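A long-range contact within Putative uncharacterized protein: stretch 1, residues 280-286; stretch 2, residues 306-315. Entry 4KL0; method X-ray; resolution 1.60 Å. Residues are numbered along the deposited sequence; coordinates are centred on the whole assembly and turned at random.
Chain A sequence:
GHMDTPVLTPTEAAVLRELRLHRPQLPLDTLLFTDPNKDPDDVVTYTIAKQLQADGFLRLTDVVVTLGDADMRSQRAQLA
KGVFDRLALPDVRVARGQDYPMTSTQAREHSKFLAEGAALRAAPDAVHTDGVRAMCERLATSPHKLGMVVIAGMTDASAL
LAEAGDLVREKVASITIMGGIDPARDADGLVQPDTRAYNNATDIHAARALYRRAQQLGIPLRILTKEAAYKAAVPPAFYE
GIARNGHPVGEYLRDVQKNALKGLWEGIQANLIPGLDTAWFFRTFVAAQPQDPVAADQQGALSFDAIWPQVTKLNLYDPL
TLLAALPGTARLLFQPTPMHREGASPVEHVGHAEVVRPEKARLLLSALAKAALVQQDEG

Stretch 1, residues 280-286: WFFRTFV
Stretch 2, residues 306-315: AIWPQVTKLN

The contact is a helical segment docked against a turn and the extended segment that follows it, with backbone carbonyls of the first stretch held by hydrogen bonds and three phenylalanine rings packed on aliphatic side chains; together the two stretches bury 520 Å².

In stretch 1, Trp 280 to Phe 285 are helical, continuing a helix that begins earlier in the chain, with phi/psi near -68/-53 at Phe 281 and -56/-40 at Phe 282, and -112/-15 at Phe 285. Its i to i-4 bonds include Phe 285 N to Phe 281 O and Val 286 N to Phe 282 O, at 2.9 and 2.8 Å. Thr 284 (chi1 -68°, m) turns OG1 back to Trp 280 O, 2.8 Å away, and so spends its hydroxyl inside the helix. In stretch 2 a 3-10 segment, Trp 308 to Gln 310, is marked by Gln 310 N to Ile 307 O at 2.7 Å and Val 311 N to Trp 308 O at 3.1 Å. The chain then opens at Val 311 (-70/135), bends at Thr 312 (-122/-12) and runs extended through Lys 313 (-133/108) and Leu 314 (-127/124).

The register is set by CA separations of 4.8 Å for Val 286 and Val 311 and 4.9 Å for Phe 285 and Lys 313. At its centre lies Phe 285 O, which accepts from two successive amides: Thr 312 N at 2.9 Å, with an N-H...O angle of 160°, and Lys 313 N at 3.3 Å, more bent at 137°. Val 311 CA adds a CA-H...O contact to Phe 285 O at 3.5 Å. Three consecutive residues thus converge on one carbonyl. Next to it, Thr 312 (chi1 74°, p) donates a weak hydrogen bond from OG1 to Val 286 O at 3.2 Å.

Lys 313 points its CA-to-CB bond toward the other stretch and has chi angles of -59°, -164°, -97° and 162°, the third lying between wells. This path carries NZ to Arg 283 O, to which it donates at 3.2 Å. A water joins the same residue's backbone to the helix, donating to Thr 284 O at 2.9 Å and to Lys 313 O at 2.8 Å.

The apolar part rests on the rings. Phe 281 (chi1 -174°, t; chi2 -80°) starts sideways, but its end comes nearer, bringing CE1 to 3.7 Å from Ile 307 CG2 and 4.3 Å from Val 311 CG2. Phe 282 (chi1 -84°, m; chi2 -108°) places CZ 3.6 Å from CD1 of Ile 307, whose chi angles are -69° and -68° (both m); Gln 310 OE1 lies at the ring edge, 3.4 Å from Phe 282 CE1. Phe 285 (chi1 -61°, m; chi2 -75°) sets CB 4.2 Å from Val 311 CG2 and CD1 4.1 Å from Leu 314 CD2. Val 286 (chi1 179°, t) points away overall, yet its CG1 is 3.6 Å from Gln 310 O.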

ATOM      1  N   TRP A 280     -23.323  -9.376  -8.263  1.00 29.11           N
ATOM      2  CA  TRP A 280     -21.985  -8.850  -8.405  1.00 27.89           C
ATOM      3  C   TRP A 280     -21.247  -9.089  -7.082  1.00 25.27           C
ATOM      4  O   TRP A 280     -20.054  -9.388  -7.078  1.00 28.07           O
ATOM      5  CB  TRP A 280     -22.023  -7.371  -8.699  1.00 28.37           C
ATOM      6  CG  TRP A 280     -20.705  -6.753  -8.542  1.00 27.78           C
ATOM      7  CD1 TRP A 280     -19.742  -6.649  -9.489  1.00 29.68           C
ATOM      8  CD2 TRP A 280     -20.163  -6.166  -7.345  1.00 25.11           C
ATOM      9  NE1 TRP A 280     -18.651  -5.997  -8.988  1.00 29.73           N
ATOM     10  CE2 TRP A 280     -18.875  -5.692  -7.668  1.00 26.86           C
ATOM     11  CE3 TRP A 280     -20.653  -5.979  -6.049  1.00 23.42           C
ATOM     12  CZ2 TRP A 280     -18.042  -5.054  -6.729  1.00 22.96           C
ATOM     13  CZ3 TRP A 280     -19.850  -5.326  -5.121  1.00 21.50           C
ATOM     14  CH2 TRP A 280     -18.549  -4.867  -5.468  1.00 21.92           C
ATOM     15  N   PHE A 281     -21.974  -8.989  -5.984  1.00 21.31           N
ATOM     16  CA  PHE A 281     -21.352  -9.149  -4.668  1.00 20.78           C
ATOM     17  C   PHE A 281     -20.874 -10.605  -4.451  1.00 27.40           C
ATOM     18  O   PHE A 281     -19.704 -10.836  -4.084  1.00 24.40           O
ATOM     19  CB  PHE A 281     -22.290  -8.734  -3.555  1.00 18.62           C
ATOM     20  CG  PHE A 281     -21.646  -8.754  -2.199  1.00 21.60           C
ATOM     21  CD1 PHE A 281     -21.484  -9.952  -1.500  1.00 19.35           C
ATOM     22  CD2 PHE A 281     -21.234  -7.572  -1.599  1.00 15.45           C
ATOM     23  CE1 PHE A 281     -20.867  -9.981  -0.249  1.00 19.72           C
ATOM     24  CE2 PHE A 281     -20.627  -7.606  -0.333  1.00 16.95           C
ATOM     25  CZ  PHE A 281     -20.465  -8.825   0.344  1.00 18.74           C
ATOM     26  N   PHE A 282     -21.768 -11.576  -4.652  1.00 26.30           N
ATOM     27  CA  PHE A 282     -21.336 -12.988  -4.585  1.00 29.10           C
ATOM     28  C   PHE A 282     -20.163 -13.325  -5.562  1.00 29.86           C
ATOM     29  O   PHE A 282     -19.206 -14.048  -5.209  1.00 32.20           O
ATOM     30  CB  PHE A 282     -22.552 -13.939  -4.720  1.00 27.48           C
ATOM     31  CG  PHE A 282     -23.275 -14.167  -3.414  1.00 30.62           C
ATOM     32  CD1 PHE A 282     -23.181 -15.396  -2.750  1.00 27.25           C
ATOM     33  CD2 PHE A 282     -23.976 -13.158  -2.817  1.00 26.26           C
ATOM     34  CE1 PHE A 282     -23.797 -15.593  -1.514  1.00 31.69           C
ATOM     35  CE2 PHE A 282     -24.604 -13.337  -1.592  1.00 28.66           C
ATOM     36  CZ  PHE A 282     -24.528 -14.560  -0.932  1.00 30.69           C
ATOM     37  N   ARG A 283     -20.193 -12.776  -6.765  1.00 31.98           N
ATOM     38  CA  ARG A 283     -19.153 -13.048  -7.759  1.00 32.40           C
ATOM     39  C   ARG A 283     -17.824 -12.344  -7.426  1.00 34.95           C
ATOM     40  O   ARG A 283     -16.730 -12.715  -7.902  1.00 38.81           O
ATOM     41  CB  ARG A 283     -19.667 -12.630  -9.139  1.00 36.82           C
ATOM     42  CG  ARG A 283     -18.638 -12.534 -10.234  1.00 40.61           C
ATOM     43  CD  ARG A 283     -19.315 -12.215 -11.568  1.00 44.38           C
ATOM     44  NE  ARG A 283     -19.513 -10.783 -11.846  1.00 46.51           N
ATOM     45  CZ  ARG A 283     -20.708 -10.186 -11.939  1.00 40.86           C
ATOM     46  NH1 ARG A 283     -21.822 -10.872 -11.743  1.00 38.17           N
ATOM     47  NH2 ARG A 283     -20.795  -8.893 -12.221  1.00 41.74           N
ATOM     48  N   THR A 284     -17.914 -11.315  -6.600  1.00 30.91           N
ATOM     49  CA  THR A 284     -16.729 -10.567  -6.273  1.00 27.81           C
ATOM     50  C   THR A 284     -16.089 -11.105  -4.998  1.00 26.04           C
ATOM     51  O   THR A 284     -14.846 -11.164  -4.927  1.00 28.89           O
ATOM     52  CB  THR A 284     -17.041  -9.098  -6.082  1.00 28.14           C
ATOM     53  OG1 THR A 284     -17.426  -8.533  -7.341  1.00 26.91           O
ATOM     54  CG2 THR A 284     -15.805  -8.347  -5.594  1.00 23.79           C
ATOM     55  N   PHE A 285     -16.914 -11.454  -4.022  1.00 25.57           N
ATOM     56  CA  PHE A 285     -16.433 -11.795  -2.669  1.00 24.13           C
ATOM     57  C   PHE A 285     -16.602 -13.245  -2.260  1.00 29.13           C
ATOM     58  O   PHE A 285     -16.040 -13.693  -1.241  1.00 24.05           O
ATOM     59  CB  PHE A 285     -17.086 -10.895  -1.612  1.00 22.28           C
ATOM     60  CG  PHE A 285     -16.790  -9.438  -1.814  1.00 21.19           C
ATOM     61  CD1 PHE A 285     -15.538  -8.895  -1.496  1.00 21.53           C
ATOM     62  CD2 PHE A 285     -17.752  -8.603  -2.391  1.00 21.29           C
ATOM     63  CE1 PHE A 285     -15.273  -7.562  -1.707  1.00 21.75           C
ATOM     64  CE2 PHE A 285     -17.479  -7.270  -2.617  1.00 16.94           C
ATOM     65  CZ  PHE A 285     -16.241  -6.745  -2.253  1.00 18.66           C
ATOM     66  N   VAL A 286     -17.424 -13.978  -3.005  1.00 29.53           N
ATOM     67  CA  VAL A 286     -17.732 -15.312  -2.592  1.00 29.20           C
ATOM     68  C   VAL A 286     -17.222 -16.303  -3.634  1.00 33.40           C
ATOM     69  O   VAL A 286     -16.594 -17.311  -3.254  1.00 33.51           O
ATOM     70  CB  VAL A 286     -19.226 -15.493  -2.331  1.00 31.76           C
ATOM     71  CG1 VAL A 286     -19.518 -16.952  -1.924  1.00 32.31           C
ATOM     72  CG2 VAL A 286     -19.717 -14.524  -1.238  1.00 27.31           C
ATOM     73  N   ALA A 306     -24.909 -13.165   8.327  1.00 28.04           N
ATOM     74  CA  ALA A 306     -24.954 -14.407   7.584  1.00 26.58           C
ATOM     75  C   ALA A 306     -24.157 -14.395   6.298  1.00 26.61           C
ATOM     76  O   ALA A 306     -23.957 -15.436   5.674  1.00 25.55           O
ATOM     77  CB  ALA A 306     -26.422 -14.869   7.339  1.00 28.50           C
ATOM     78  N   ILE A 307     -23.699 -13.204   5.880  1.00 27.39           N
ATOM     79  CA  ILE A 307     -22.864 -13.062   4.679  1.00 25.71           C
ATOM     80  C   ILE A 307     -21.326 -13.123   4.974  1.00 20.74           C
ATOM     81  O   ILE A 307     -20.570 -13.801   4.246  1.00 24.17           O
ATOM     82  CB  ILE A 307     -23.185 -11.732   3.960  1.00 25.34           C
ATOM     83  CG1 ILE A 307     -24.600 -11.811   3.365  1.00 25.49           C
ATOM     84  CG2 ILE A 307     -22.147 -11.478   2.869  1.00 22.12           C
ATOM     85  CD1 ILE A 307     -24.691 -12.813   2.221  1.00 28.36           C
ATOM     86  N   TRP A 308     -20.903 -12.415   6.020  1.00 24.13           N
ATOM     87  CA  TRP A 308     -19.487 -12.425   6.486  1.00 22.82           C
ATOM     88  C   TRP A 308     -18.880 -13.825   6.413  1.00 25.59           C
ATOM     89  O   TRP A 308     -17.853 -14.032   5.733  1.00 23.93           O
ATOM     90  CB  TRP A 308     -19.359 -11.818   7.885  1.00 25.42           C
ATOM     91  CG  TRP A 308     -17.907 -11.604   8.403  1.00 25.74           C
ATOM     92  CD1 TRP A 308     -17.400 -12.008   9.610  1.00 27.32           C
ATOM     93  CD2 TRP A 308     -16.825 -10.905   7.731  1.00 25.80           C
ATOM     94  NE1 TRP A 308     -16.076 -11.618   9.732  1.00 25.91           N
ATOM     95  CE2 TRP A 308     -15.708 -10.934   8.592  1.00 24.16           C
ATOM     96  CE3 TRP A 308     -16.706 -10.261   6.484  1.00 24.61           C
ATOM     97  CZ2 TRP A 308     -14.478 -10.346   8.251  1.00 23.52           C
ATOM     98  CZ3 TRP A 308     -15.487  -9.671   6.146  1.00 21.08           C
ATOM     99  CH2 TRP A 308     -14.397  -9.723   7.019  1.00 19.15           C
ATOM    100  N   PRO A 309     -19.557 -14.845   7.025  1.00 24.87           N
ATOM    101  CA  PRO A 309     -18.994 -16.202   6.912  1.00 25.48           C
ATOM    102  C   PRO A 309     -18.867 -16.767   5.498  1.00 23.88           C
ATOM    103  O   PRO A 309     -18.058 -17.650   5.219  1.00 29.34           O
ATOM    104  CB  PRO A 309     -19.999 -17.070   7.710  1.00 24.96           C
ATOM    105  CG  PRO A 309     -20.658 -16.133   8.653  1.00 29.67           C
ATOM    106  CD  PRO A 309     -20.746 -14.809   7.891  1.00 25.19           C
ATOM    107  N   GLN A 310     -19.689 -16.325   4.566  1.00 23.00           N
ATOM    108  CA  GLN A 310     -19.525 -16.895   3.226  1.00 25.10           C
ATOM    109  C   GLN A 310     -18.411 -16.234   2.399  1.00 27.39           C
ATOM    110  O   GLN A 310     -17.984 -16.742   1.322  1.00 26.32           O
ATOM    111  CB  GLN A 310     -20.829 -16.779   2.445  1.00 28.77           C
ATOM    112  CG  GLN A 310     -21.922 -17.725   2.922  1.00 34.03           C
ATOM    113  CD  GLN A 310     -23.062 -17.667   1.957  1.00 28.63           C
ATOM    114  OE1 GLN A 310     -22.863 -17.878   0.759  1.00 36.88           O
ATOM    115  NE2 GLN A 310     -24.223 -17.251   2.431  1.00 33.61           N
ATOM    116  N   VAL A 311     -17.963 -15.072   2.865  1.00 21.97           N
ATOM    117  CA  VAL A 311     -16.952 -14.366   2.077  1.00 23.77           C
ATOM    118  C   VAL A 311     -15.653 -15.143   2.153  1.00 24.03           C
ATOM    119  O   VAL A 311     -15.283 -15.609   3.243  1.00 23.32           O
ATOM    120  CB  VAL A 311     -16.763 -12.928   2.588  1.00 21.05           C
ATOM    121  CG1 VAL A 311     -15.496 -12.325   1.964  1.00 21.03           C
ATOM    122  CG2 VAL A 311     -18.013 -12.105   2.249  1.00 22.50           C
ATOM    123  N   THR A 312     -15.012 -15.304   0.999  1.00 20.07           N
ATOM    124  CA  THR A 312     -13.698 -15.949   0.852  1.00 27.64           C
ATOM    125  C   THR A 312     -12.564 -15.087   0.200  1.00 22.87           C
ATOM    126  O   THR A 312     -11.375 -15.467   0.241  1.00 23.36           O
ATOM    127  CB  THR A 312     -13.823 -17.285   0.027  1.00 29.02           C
ATOM    128  OG1 THR A 312     -14.020 -16.996  -1.359  1.00 33.34           O
ATOM    129  CG2 THR A 312     -14.992 -18.104   0.529  1.00 32.09           C
ATOM    130  N   LYS A 313     -12.895 -13.936  -0.392  1.00 21.65           N
ATOM    131  CA  LYS A 313     -11.935 -13.253  -1.266  1.00 20.38           C
ATOM    132  C   LYS A 313     -11.879 -11.765  -0.915  1.00 19.74           C
ATOM    133  O   LYS A 313     -12.820 -11.036  -1.252  1.00 22.55           O
ATOM    134  CB  LYS A 313     -12.401 -13.335  -2.724  1.00 25.61           C
ATOM    135  CG  LYS A 313     -12.574 -14.766  -3.263  1.00 29.48           C
ATOM    136  CD  LYS A 313     -12.654 -14.758  -4.802  1.00 32.79           C
ATOM    137  CE  LYS A 313     -14.106 -14.781  -5.305  1.00 35.59           C
ATOM    138  NZ  LYS A 313     -14.213 -14.334  -6.744  1.00 38.13           N
ATOM    139  N   LEU A 314     -10.787 -11.307  -0.291  1.00 18.84           N
ATOM    140  CA  LEU A 314     -10.609  -9.896   0.070  1.00 18.05           C
ATOM    141  C   LEU A 314      -9.240  -9.459  -0.507  1.00 16.35           C
ATOM    142  O   LEU A 314      -8.191 -10.076  -0.197  1.00 17.06           O
ATOM    143  CB  LEU A 314     -10.647  -9.692   1.592  1.00 15.60           C
ATOM    144  CG  LEU A 314     -12.000 -10.096   2.213  1.00 20.89           C
ATOM    145  CD1 LEU A 314     -11.797 -10.255   3.703  1.00 19.73           C
ATOM    146  CD2 LEU A 314     -13.132  -9.076   1.842  1.00 17.13           C
ATOM    147  N   ASN A 315      -9.232  -8.401  -1.330  1.00 18.39           N
ATOM    148  CA  ASN A 315      -7.970  -7.997  -1.969  1.00 16.66           C
ATOM    149  C   ASN A 315      -7.000  -7.194  -1.081  1.00 16.72           C
ATOM    150  O   ASN A 315      -7.460  -6.332  -0.290  1.00 18.78           O
ATOM    151  CB  ASN A 315      -8.298  -7.200  -3.216  1.00 18.56           C
ATOM    152  CG  ASN A 315      -9.059  -8.024  -4.221  1.00 20.06           C
ATOM    153  OD1 ASN A 315      -8.845  -9.247  -4.340  1.00 22.07           O
ATOM    154  ND2 ASN A 315      -9.938  -7.367  -4.975  1.00 23.19           N
TER
HETATM  155  O   HOH W   1     -12.820  -9.582  -3.673  1.00 27.65           O